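Local structure of virulence factor (Pectobacterium carotovorum, 2W3Y) at residues L192-F198 / F219-G225; Y89-W94 / N167-A171; Q48-A52 / F266-K270. The protein is a virulence factor of a Drosophila pathogen, an S-palmitoylated protein with a fold of its own that binds to lipid vesicles. All coordinates share one frame; numbering follows the deposited sequence.

Contact 1 (L192-F198 / F219-G225). With PLM (palmitic acid), chain C.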
loop_
_atom_site.group_PDB
_atom_site.type_symbol
_atom_site.label_atom_id
_atom_site.label_comp_id
_atom_site.label_asym_id
_atom_site.label_seq_id
_atom_site.Cartn_x
_atom_site.Cartn_y
_atom_site.Cartn_z
ATOM N N LEU A 192 -4.484 1.435 2.040
ATOM C CA LEU A 192 -4.286 0.127 2.721
ATOM C C LEU A 192 -2.873 -0.060 3.287
ATOM O O LEU A 192 -1.898 0.204 2.589
ATOM C CB LEU A 192 -4.605 -1.025 1.752
ATOM C CG LEU A 192 -6.045 -1.108 1.225
ATOM C CD1 LEU A 192 -6.168 -1.909 -0.071
ATOM C CD2 LEU A 192 -7.007 -1.651 2.302
ATOM N N ILE A 193 -2.768 -0.494 4.555
ATOM C CA ILE A 193 -1.479 -0.912 5.134
ATOM C C ILE A 193 -1.609 -2.353 5.617
ATOM O O ILE A 193 -2.440 -2.645 6.469
ATOM C CB ILE A 193 -0.960 -0.032 6.318
ATOM C CG1 ILE A 193 -1.199 1.486 6.108
ATOM C CG2 ILE A 193 0.515 -0.390 6.621
ATOM C CD1 ILE A 193 -0.191 2.206 5.171
ATOM N N TYR A 194 -0.826 -3.246 5.019
ATOM C CA TYR A 194 -0.866 -4.679 5.345
ATOM C C TYR A 194 0.478 -5.044 5.914
ATOM O O TYR A 194 1.501 -4.486 5.495
ATOM C CB TYR A 194 -1.125 -5.530 4.100
ATOM C CG TYR A 194 -2.569 -5.609 3.645
ATOM C CD1 TYR A 194 -3.502 -4.611 3.960
ATOM C CD2 TYR A 194 -2.987 -6.662 2.850
ATOM C CE1 TYR A 194 -4.816 -4.701 3.523
ATOM C CE2 TYR A 194 -4.290 -6.756 2.408
ATOM C CZ TYR A 194 -5.200 -5.779 2.745
ATOM O OH TYR A 194 -6.499 -5.913 2.287
ATOM N N GLY A 195 0.483 -5.974 6.869
ATOM C CA GLY A 195 1.729 -6.350 7.527
ATOM C C GLY A 195 1.840 -7.843 7.759
ATOM O O GLY A 195 0.899 -8.475 8.245
ATOM N N THR A 196 2.982 -8.399 7.376
ATOM C CA THR A 196 3.297 -9.812 7.646
ATOM C C THR A 196 4.796 -9.941 7.961
ATOM O O THR A 196 5.457 -8.944 8.295
ATOM C CB THR A 196 2.769 -10.767 6.490
ATOM O OG1 THR A 196 2.748 -12.149 6.912
ATOM C CG2 THR A 196 3.567 -10.607 5.167
ATOM N N HIS A 197 5.318 -11.161 7.908
ATOM C CA HIS A 197 6.740 -11.414 8.077
ATOM C C HIS A 197 7.068 -12.716 7.346
ATOM O O HIS A 197 6.154 -13.486 7.020
ATOM C CB HIS A 197 7.135 -11.517 9.569
ATOM C CG HIS A 197 6.371 -12.569 10.319
ATOM N ND1 HIS A 197 6.862 -13.840 10.525
ATOM C CD2 HIS A 197 5.131 -12.555 10.857
ATOM C CE1 HIS A 197 5.973 -14.553 11.190
ATOM N NE2 HIS A 197 4.913 -13.796 11.403
ATOM N N PHE A 198 8.357 -12.937 7.083
ATOM C CA PHE A 198 8.842 -14.205 6.560
ATOM C C PHE A 198 9.559 -14.917 7.699
ATOM O O PHE A 198 10.519 -14.389 8.242
ATOM C CB PHE A 198 9.864 -14.007 5.430
ATOM C CG PHE A 198 9.295 -13.484 4.144
ATOM C CD1 PHE A 198 9.039 -14.355 3.075
ATOM C CD2 PHE A 198 9.068 -12.114 3.968
ATOM C CE1 PHE A 198 8.534 -13.882 1.853
ATOM C CE2 PHE A 198 8.571 -11.619 2.739
ATOM C CZ PHE A 198 8.293 -12.511 1.684
ATOM N N PHE A 219 0.661 -17.082 4.974
ATOM C CA PHE A 219 0.994 -15.829 5.660
ATOM C C PHE A 219 -0.213 -15.288 6.388
ATOM O O PHE A 219 -1.307 -15.207 5.828
ATOM C CB PHE A 219 1.506 -14.759 4.684
ATOM C CG PHE A 219 2.818 -15.087 4.045
ATOM C CD1 PHE A 219 4.009 -14.625 4.600
ATOM C CD2 PHE A 219 2.866 -15.839 2.866
ATOM C CE1 PHE A 219 5.237 -14.918 4.001
ATOM C CE2 PHE A 219 4.077 -16.143 2.255
ATOM C CZ PHE A 219 5.277 -15.676 2.825
ATOM N N GLY A 220 -0.006 -14.924 7.648
ATOM C CA GLY A 220 -1.007 -14.203 8.406
ATOM C C GLY A 220 -0.738 -12.728 8.193
ATOM O O GLY A 220 0.346 -12.239 8.492
ATOM N N VAL A 221 -1.733 -12.029 7.652
ATOM C CA VAL A 221 -1.583 -10.629 7.256
ATOM C C VAL A 221 -2.521 -9.747 8.078
ATOM O O VAL A 221 -3.740 -9.915 8.017
ATOM C CB VAL A 221 -1.857 -10.440 5.732
ATOM C CG1 VAL A 221 -1.528 -9.026 5.297
ATOM C CG2 VAL A 221 -1.070 -11.519 4.882
ATOM N N ASP A 222 -1.954 -8.817 8.842
ATOM C CA ASP A 222 -2.724 -7.814 9.586
ATOM C C ASP A 222 -3.088 -6.667 8.650
ATOM O O ASP A 222 -2.244 -6.223 7.867
ATOM C CB ASP A 222 -1.888 -7.244 10.720
ATOM C CG ASP A 222 -1.529 -8.273 11.759
ATOM O OD1 ASP A 222 -2.434 -8.995 12.232
ATOM O OD2 ASP A 222 -0.326 -8.343 12.110
ATOM N N THR A 223 -4.328 -6.193 8.724
ATOM C CA THR A 223 -4.829 -5.206 7.770
ATOM C C THR A 223 -5.440 -3.975 8.433
ATOM O O THR A 223 -6.083 -4.065 9.491
ATOM C CB THR A 223 -5.851 -5.819 6.732
ATOM O OG1 THR A 223 -7.114 -6.087 7.353
ATOM C CG2 THR A 223 -5.326 -7.114 6.096
ATOM N N VAL A 224 -5.243 -2.828 7.792
ATOM C CA VAL A 224 -5.886 -1.561 8.164
ATOM C C VAL A 224 -6.035 -0.736 6.877
ATOM O O VAL A 224 -5.213 -0.838 5.956
ATOM C CB VAL A 224 -5.135 -0.793 9.296
ATOM C CG1 VAL A 224 -3.885 -0.102 8.786
ATOM C CG2 VAL A 224 -6.069 0.218 10.005
ATOM N N GLY A 225 -7.110 0.035 6.802
ATOM C CA GLY A 225 -7.382 0.813 5.604
ATOM C C GLY A 225 -8.764 1.421 5.541
ATOM O O GLY A 225 -9.594 1.222 6.431
HETATM C C1 PLM C . 9.662 -13.293 -6.527
HETATM O O2 PLM C . 10.741 -13.894 -6.778
HETATM C C2 PLM C . 9.084 -13.311 -5.117
HETATM C C3 PLM C . 9.173 -11.965 -4.402
HETATM C C4 PLM C . 8.625 -12.006 -2.974
HETATM C C5 PLM C . 7.097 -11.985 -2.923
HETATM C C6 PLM C . 6.543 -12.615 -1.645
HETATM C C7 PLM C . 5.088 -12.212 -1.415
HETATM C C8 PLM C . 4.291 -13.247 -0.614
HETATM C C9 PLM C . 4.014 -12.707 0.788
HETATM C CA PLM C . 2.546 -12.397 1.060
HETATM C CB PLM C . 2.313 -10.902 1.243
HETATM C CC PLM C . 0.872 -10.549 0.907
HETATM C CD PLM C . 0.770 -9.249 0.121
HETATM C CE PLM C . -0.081 -8.247 0.884
HETATM C CF PLM C . -0.586 -7.132 -0.022
HETATM O O HOH W 1 0.586 -10.477 10.634
#
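Two antiparallel strands, 192-198 and 219-225, form part of the sheet wall against which the bound palmitic acid lies, and Phe219 and Phe198 stand toward one end of that wall as a T-shaped aromatic pair. The edge of Phe219 meets the face of Phe198, ring centroids 5.3 Å apart and planes at 77°. With CG anti to the carbonyl carbon (chi1 -66°), the Phe219 side chain crosses that of Thr196 at about a right angle. One face of the Phe219 ring takes the acyl chain, with C9 of the palmitic acid over the ring centre and 3.7 Å from Phe219 CE2, while His197 O lies in the ring plane at the edge. Phe198 offers C6 of the palmitic acid its edge instead.

Further along, Thr223 CG2 sits over the middle of the Tyr194 ring, 3.5 Å from its centroid, a CH-pi contact. A beta-branched threonine suits this place because its methyl packs on the ring while its hydroxyl bonds to Gly112 O on strand 109-121. Val221 CG1 lies 3.7 Å from Tyr194 CD2, and the end carbon CF of the palmitic acid reaches the same ring atom.

The backbones pair through Ile193 with Val224 and Gly195 with Asp222, each pair making two N-H to O=C bonds; Ile193 N to Val224 O (2.8 Å) is nearly straight at 170°. Beyond the paired residues, Thr196 OG1 donates to Gly220 O over 2.9 Å, from well above the carbonyl plane. Water 1 lies between Gly195 O and Gly220 O, within hydrogen-bonding distance of both.

Tyr194, Phe198 and Phe219 thus meet the acyl chain with aromatic carbon, as a saturated hydrocarbon requires, while the two threonine hydroxyls each pair with a backbone carbonyl.

Contact 2 (Y89-W94 / N167-A171). With PLM (palmitic acid), chain C.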
loop_
_atom_site.group_PDB
_atom_site.type_symbol
_atom_site.label_atom_id
_atom_site.label_comp_id
_atom_site.label_asym_id
_atom_site.label_seq_id
_atom_site.Cartn_x
_atom_site.Cartn_y
_atom_site.Cartn_z
ATOM N N TYR A 89 9.650 -0.857 11.193
ATOM C CA TYR A 89 9.005 -1.962 10.486
ATOM C C TYR A 89 8.036 -2.772 11.376
ATOM O O TYR A 89 7.684 -3.899 11.051
ATOM C CB TYR A 89 10.072 -2.850 9.813
ATOM C CG TYR A 89 10.996 -2.028 8.931
ATOM C CD1 TYR A 89 10.646 -1.734 7.612
ATOM C CD2 TYR A 89 12.194 -1.514 9.436
ATOM C CE1 TYR A 89 11.483 -0.964 6.804
ATOM C CE2 TYR A 89 13.035 -0.719 8.645
ATOM C CZ TYR A 89 12.664 -0.461 7.318
ATOM O OH TYR A 89 13.468 0.336 6.537
ATOM N N HIS A 90 7.590 -2.174 12.481
ATOM C CA HIS A 90 6.624 -2.826 13.367
ATOM C C HIS A 90 5.236 -2.405 12.943
ATOM O O HIS A 90 4.885 -1.221 13.039
ATOM C CB HIS A 90 6.868 -2.467 14.846
ATOM C CG HIS A 90 7.998 -3.223 15.469
ATOM N ND1 HIS A 90 8.237 -3.219 16.829
ATOM C CD2 HIS A 90 8.943 -4.026 14.924
ATOM C CE1 HIS A 90 9.289 -3.978 17.089
ATOM N NE2 HIS A 90 9.736 -4.478 15.950
ATOM N N TYR A 91 4.452 -3.378 12.486
ATOM C CA TYR A 91 3.096 -3.098 11.990
ATOM C C TYR A 91 2.208 -2.297 12.969
ATOM O O TYR A 91 1.411 -1.441 12.552
ATOM C CB TYR A 91 2.386 -4.379 11.588
ATOM C CG TYR A 91 1.014 -4.107 11.035
ATOM C CD1 TYR A 91 0.869 -3.618 9.736
ATOM C CD2 TYR A 91 -0.135 -4.288 11.812
ATOM C CE1 TYR A 91 -0.381 -3.332 9.210
ATOM C CE2 TYR A 91 -1.406 -3.996 11.284
ATOM C CZ TYR A 91 -1.499 -3.525 9.980
ATOM O OH TYR A 91 -2.701 -3.233 9.415
ATOM N N ASP A 92 2.346 -2.572 14.263
ATOM C CA ASP A 92 1.486 -1.932 15.259
ATOM C C ASP A 92 1.631 -0.403 15.276
ATOM O O ASP A 92 0.667 0.299 15.537
ATOM C CB ASP A 92 1.665 -2.554 16.655
ATOM C CG ASP A 92 0.980 -3.936 16.783
ATOM O OD1 ASP A 92 1.531 -4.811 17.507
ATOM O OD2 ASP A 92 -0.111 -4.157 16.178
ATOM N N ILE A 93 2.824 0.109 14.977
ATOM C CA ILE A 93 3.044 1.571 14.863
ATOM C C ILE A 93 2.383 2.182 13.613
ATOM O O ILE A 93 1.784 3.272 13.681
ATOM C CB ILE A 93 4.544 1.921 14.940
ATOM C CG1 ILE A 93 5.121 1.479 16.300
ATOM C CG2 ILE A 93 4.764 3.413 14.678
ATOM C CD1 ILE A 93 6.634 1.504 16.379
ATOM N N TRP A 94 2.497 1.480 12.483
ATOM C CA TRP A 94 1.732 1.795 11.257
ATOM C C TRP A 94 0.215 1.789 11.497
ATOM O O TRP A 94 -0.511 2.664 11.012
ATOM C CB TRP A 94 2.094 0.803 10.127
ATOM C CG TRP A 94 3.492 0.986 9.571
ATOM C CD1 TRP A 94 4.659 0.515 10.110
ATOM C CD2 TRP A 94 3.861 1.683 8.368
ATOM N NE1 TRP A 94 5.729 0.886 9.322
ATOM C CE2 TRP A 94 5.269 1.605 8.251
ATOM C CE3 TRP A 94 3.138 2.380 7.388
ATOM C CZ2 TRP A 94 5.977 2.197 7.183
ATOM C CZ3 TRP A 94 3.838 2.965 6.328
ATOM C CH2 TRP A 94 5.244 2.860 6.235
ATOM N N ASN A 167 10.401 -8.769 8.906
ATOM C CA ASN A 167 9.143 -8.008 8.789
ATOM C C ASN A 167 8.923 -7.414 7.397
ATOM O O ASN A 167 9.856 -6.874 6.802
ATOM C CB ASN A 167 9.071 -6.898 9.840
ATOM C CG ASN A 167 8.930 -7.446 11.263
ATOM O OD1 ASN A 167 8.163 -8.368 11.510
ATOM N ND2 ASN A 167 9.678 -6.873 12.195
ATOM N N TYR A 168 7.685 -7.499 6.914
ATOM C CA TYR A 168 7.355 -7.201 5.513
ATOM C C TYR A 168 5.972 -6.567 5.418
ATOM O O TYR A 168 4.957 -7.204 5.742
ATOM C CB TYR A 168 7.438 -8.478 4.671
ATOM C CG TYR A 168 7.250 -8.330 3.159
ATOM C CD1 TYR A 168 8.033 -7.441 2.402
ATOM C CD2 TYR A 168 6.324 -9.130 2.487
ATOM C CE1 TYR A 168 7.861 -7.331 0.996
ATOM C CE2 TYR A 168 6.157 -9.048 1.097
ATOM C CZ TYR A 168 6.925 -8.138 0.358
ATOM O OH TYR A 168 6.758 -8.076 -1.020
ATOM N N LEU A 169 5.948 -5.304 4.985
ATOM C CA LEU A 169 4.733 -4.488 4.932
ATOM C C LEU A 169 4.457 -4.002 3.496
ATOM O O LEU A 169 5.391 -3.737 2.744
ATOM C CB LEU A 169 4.855 -3.273 5.885
ATOM C CG LEU A 169 5.147 -3.456 7.392
ATOM C CD1 LEU A 169 6.640 -3.634 7.682
ATOM C CD2 LEU A 169 4.619 -2.272 8.222
ATOM N N TYR A 170 3.177 -3.946 3.130
ATOM C CA TYR A 170 2.699 -3.258 1.943
ATOM C C TYR A 170 2.015 -1.974 2.400
ATOM O O TYR A 170 1.064 -2.021 3.174
ATOM C CB TYR A 170 1.707 -4.118 1.143
ATOM C CG TYR A 170 2.377 -5.028 0.148
ATOM C CD1 TYR A 170 3.301 -5.967 0.583
ATOM C CD2 TYR A 170 2.110 -4.942 -1.236
ATOM C CE1 TYR A 170 3.943 -6.805 -0.299
ATOM C CE2 TYR A 170 2.765 -5.798 -2.145
ATOM C CZ TYR A 170 3.692 -6.722 -1.642
ATOM O OH TYR A 170 4.386 -7.609 -2.443
ATOM N N ALA A 171 2.543 -0.837 1.939
ATOM C CA ALA A 171 1.950 0.481 2.177
ATOM C C ALA A 171 1.539 1.001 0.798
ATOM O O ALA A 171 2.385 1.437 0.011
ATOM C CB ALA A 171 2.944 1.397 2.832
HETATM C C1 PLM C . 9.662 -13.293 -6.527
HETATM O O2 PLM C . 10.741 -13.894 -6.778
HETATM C C2 PLM C . 9.084 -13.311 -5.117
HETATM C C3 PLM C . 9.173 -11.965 -4.402
HETATM C C4 PLM C . 8.625 -12.006 -2.974
HETATM C C5 PLM C . 7.097 -11.985 -2.923
HETATM C C6 PLM C . 6.543 -12.615 -1.645
HETATM C C7 PLM C . 5.088 -12.212 -1.415
HETATM C C8 PLM C . 4.291 -13.247 -0.614
HETATM C C9 PLM C . 4.014 -12.707 0.788
HETATM C CA PLM C . 2.546 -12.397 1.060
HETATM C CB PLM C . 2.313 -10.902 1.243
HETATM C CC PLM C . 0.872 -10.549 0.907
HETATM C CD PLM C . 0.770 -9.249 0.121
HETATM C CE PLM C . -0.081 -8.247 0.884
HETATM C CF PLM C . -0.586 -7.132 -0.022
#
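Leu169, on strand 167-171, is the centre of this contact, its two methyls entering different parts of the turn and helix start at 89-94. Leu169 CD2 rests over the five-membered ring of Trp94, 3.5 Å from the centroid and 18° off the normal, a CH-pi contact offset toward Trp94 CD1, 3.4 Å away. The same methyl comes to the edge of the Tyr91 ring. Leu169 CD1 lies 3.5 Å from Tyr89 O and packs on Tyr89 CB. The leucine torsions, chi1 -57° and chi2 83°, turn CD2 to the Trp94 face and CD1 to the Tyr89 backbone.

Tyr89 starts toward the strand but its ring leads away, where its hydroxyl bonds to Pro34 O. What it gives the contact is its CB and carbonyl: Asn167 CB lies 3.5 Å from Tyr89 O. Asn167, near the solvent-facing His90, suits this margin; its ND2 stands 4.0 Å from His90 CD2, ring and amide planes nearly perpendicular. Deeper in, Ala171 is small enough to come close to Trp94, its CB 3.9 Å from Trp94 CZ3.

No hydrogen bond joins the two segments. The union is therefore one of shape and dispersion, and polar ends such as Trp94 NE1, bonded to Lys88 O, find partners away from it, while Tyr168 and Tyr170 turn from the helix to the palmitic acid.

Contact 3 (Q48-A52 / F266-K270)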
loop_
_atom_site.group_PDB
_atom_site.type_symbol
_atom_site.label_atom_id
_atom_site.label_comp_id
_atom_site.label_asym_id
_atom_site.label_seq_id
_atom_site.Cartn_x
_atom_site.Cartn_y
_atom_site.Cartn_z
ATOM N N GLN A 48 -3.701 0.574 -10.052
ATOM C CA GLN A 48 -4.949 0.967 -10.688
ATOM C C GLN A 48 -5.517 -0.209 -11.453
ATOM O O GLN A 48 -4.822 -0.813 -12.267
ATOM C CB GLN A 48 -4.754 2.175 -11.600
ATOM C CG GLN A 48 -6.079 2.626 -12.213
ATOM C CD GLN A 48 -5.941 3.828 -13.124
ATOM O OE1 GLN A 48 -5.057 4.670 -12.940
ATOM N NE2 GLN A 48 -6.821 3.912 -14.120
ATOM N N PHE A 49 -6.776 -0.534 -11.187
ATOM C CA PHE A 49 -7.426 -1.654 -11.844
ATOM C C PHE A 49 -8.346 -1.148 -12.939
ATOM O O PHE A 49 -9.404 -0.598 -12.653
ATOM C CB PHE A 49 -8.187 -2.534 -10.835
ATOM C CG PHE A 49 -7.314 -3.083 -9.753
ATOM C CD1 PHE A 49 -6.222 -3.904 -10.062
ATOM C CD2 PHE A 49 -7.556 -2.752 -8.417
ATOM C CE1 PHE A 49 -5.392 -4.419 -9.045
ATOM C CE2 PHE A 49 -6.738 -3.253 -7.403
ATOM C CZ PHE A 49 -5.659 -4.082 -7.714
ATOM N N ASN A 50 -7.891 -1.323 -14.182
ATOM C CA ASN A 50 -8.578 -0.881 -15.411
ATOM C C ASN A 50 -8.431 0.604 -15.691
ATOM O O ASN A 50 -8.420 1.414 -14.779
ATOM C CB ASN A 50 -10.063 -1.278 -15.406
ATOM C CG ASN A 50 -10.268 -2.774 -15.301
ATOM O OD1 ASN A 50 -9.589 -3.548 -15.970
ATOM N ND2 ASN A 50 -11.220 -3.187 -14.463
ATOM N N GLU A 51 -8.312 0.944 -16.974
ATOM C CA GLU A 51 -8.341 2.333 -17.412
ATOM C C GLU A 51 -9.710 2.916 -17.099
ATOM O O GLU A 51 -10.725 2.221 -17.191
ATOM C CB GLU A 51 -8.045 2.443 -18.914
ATOM C CG GLU A 51 -6.573 2.192 -19.305
ATOM C CD GLU A 51 -5.698 3.443 -19.202
ATOM O OE1 GLU A 51 -6.212 4.526 -18.816
ATOM O OE2 GLU A 51 -4.481 3.349 -19.502
ATOM N N ALA A 52 -9.712 4.178 -16.692
ATOM C CA ALA A 52 -10.925 4.920 -16.391
ATOM C C ALA A 52 -11.636 5.343 -17.683
ATOM O O ALA A 52 -10.974 5.613 -18.679
ATOM C CB ALA A 52 -10.581 6.145 -15.562
ATOM N N PHE A 266 -3.457 -1.947 -14.337
ATOM C CA PHE A 266 -3.695 -3.326 -14.731
ATOM C C PHE A 266 -4.922 -3.366 -15.635
ATOM O O PHE A 266 -5.912 -2.677 -15.368
ATOM C CB PHE A 266 -3.924 -4.199 -13.503
ATOM C CG PHE A 266 -2.701 -4.388 -12.658
ATOM C CD1 PHE A 266 -1.728 -5.313 -13.015
ATOM C CD2 PHE A 266 -2.520 -3.631 -11.506
ATOM C CE1 PHE A 266 -0.600 -5.501 -12.233
ATOM C CE2 PHE A 266 -1.390 -3.810 -10.703
ATOM C CZ PHE A 266 -0.432 -4.742 -11.068
ATOM N N ASN A 267 -4.853 -4.174 -16.686
ATOM C CA ASN A 267 -5.936 -4.285 -17.662
ATOM C C ASN A 267 -6.709 -5.589 -17.541
ATOM O O ASN A 267 -6.146 -6.617 -17.129
ATOM C CB ASN A 267 -5.392 -4.136 -19.091
ATOM C CG ASN A 267 -4.707 -2.793 -19.317
ATOM O OD1 ASN A 267 -5.285 -1.735 -19.055
ATOM N ND2 ASN A 267 -3.464 -2.834 -19.792
ATOM N N GLY A 268 -7.992 -5.532 -17.906
ATOM C CA GLY A 268 -8.894 -6.690 -17.892
ATOM C C GLY A 268 -9.182 -7.247 -16.508
ATOM O O GLY A 268 -9.238 -8.464 -16.330
ATOM N N VAL A 269 -9.380 -6.360 -15.530
ATOM C CA VAL A 269 -9.561 -6.756 -14.121
ATOM C C VAL A 269 -11.031 -6.703 -13.674
ATOM O O VAL A 269 -11.759 -5.771 -14.012
ATOM C CB VAL A 269 -8.676 -5.873 -13.178
ATOM C CG1 VAL A 269 -8.705 -6.374 -11.704
ATOM C CG2 VAL A 269 -7.244 -5.837 -13.688
ATOM N N LYS A 270 -11.460 -7.701 -12.901
ATOM C CA LYS A 270 -12.768 -7.639 -12.253
ATOM C C LYS A 270 -12.670 -7.967 -10.761
ATOM O O LYS A 270 -11.698 -8.595 -10.341
ATOM C CB LYS A 270 -13.785 -8.539 -12.977
ATOM C CG LYS A 270 -13.474 -10.033 -12.979
ATOM C CD LYS A 270 -14.754 -10.821 -13.259
ATOM C CE LYS A 270 -14.510 -12.008 -14.195
ATOM N NZ LYS A 270 -13.860 -13.195 -13.554
HETATM O O HOH W 2 -9.451 -3.245 -18.746
HETATM O O HOH W 3 -7.987 -1.172 -18.992
HETATM O O HOH W 4 -3.775 0.309 -19.708
#
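Backbone hydrogen bonds come first: Phe266 N donates to Gln48 O and Asn50 N to Phe266 O, both 2.7 Å long. Phe266 is thus gripped on its N-H and its C=O by Gln48 and Asn50, the pattern of a parallel bridge between Phe49 and Phe266. In the loop that follows, Gly268 has a positive phi, which glycine adopts readily.

Side-chain to backbone bonds carry the pairing past the end of the strand. The carboxamide of Asn50 takes the place of a peptide group: Val269 N donates to Asn50 OD1 (2.9 Å, 172°), in the carbonyl plane and on a lone pair, and Asn50 ND2 donates to Val269 O (2.7 Å, 174°). The acceptor lies almost exactly in the amide plane. Two nearly straight bonds to one residue fix the rotation of the amide, which asparagine suits by holding donor and acceptor side by side. ND2 has a further partner in Leu177 O. Within 48-52, Gln48 NE2 donates to Asn50 O, close to the plane of its own amide.

Water extends the polar network at the exposed margin. Water 2 donates to Asn50 OD1 and accepts from Gly268 N, water 3 joins Glu51 N to Asn267 OD1, and water 4 donates to both Glu51 OE2 and Asn267 OD1.

Apolar contacts lie on the face carrying Phe49 and Phe266. Their rings run side by side, planes at 27° but slid apart with little overlap, and CE1 of Phe49 is 3.9 Å from CD2 of Phe266. Val269 CG1 packs at the same distance from Phe49 CD1.

Strand 40-49 here lies between strands 166-179 and 262-266. Gln48 reaches Arg64 and Val60 of helix 57-81, and strand 136-137 meets Phe49 and Val269 and pairs with strand 270-271.

All three contacts reach one mixed sheet. Contacts 1 and 2 are neighbours, centres about 7 Å apart, joined where strand 185-198 pairs with strand 166-179; the centre of contact 3 lies about 23 Å from that of contact 1 and about 27 Å from that of contact 2, across the chain's centre from contact 2. Along the chain, contact 2 closes before contact 1 opens, and both fall between the two segments of contact 3, which brings an early strand and the region close to the C-terminal end together. Strand 166-179 also pairs with strand 40-49, so the sheet runs continuously from contact 1 to contact 3. Contacts 1 and 2 both touch the palmitic acid, consistent with this part of the sheet shaping the lipid site.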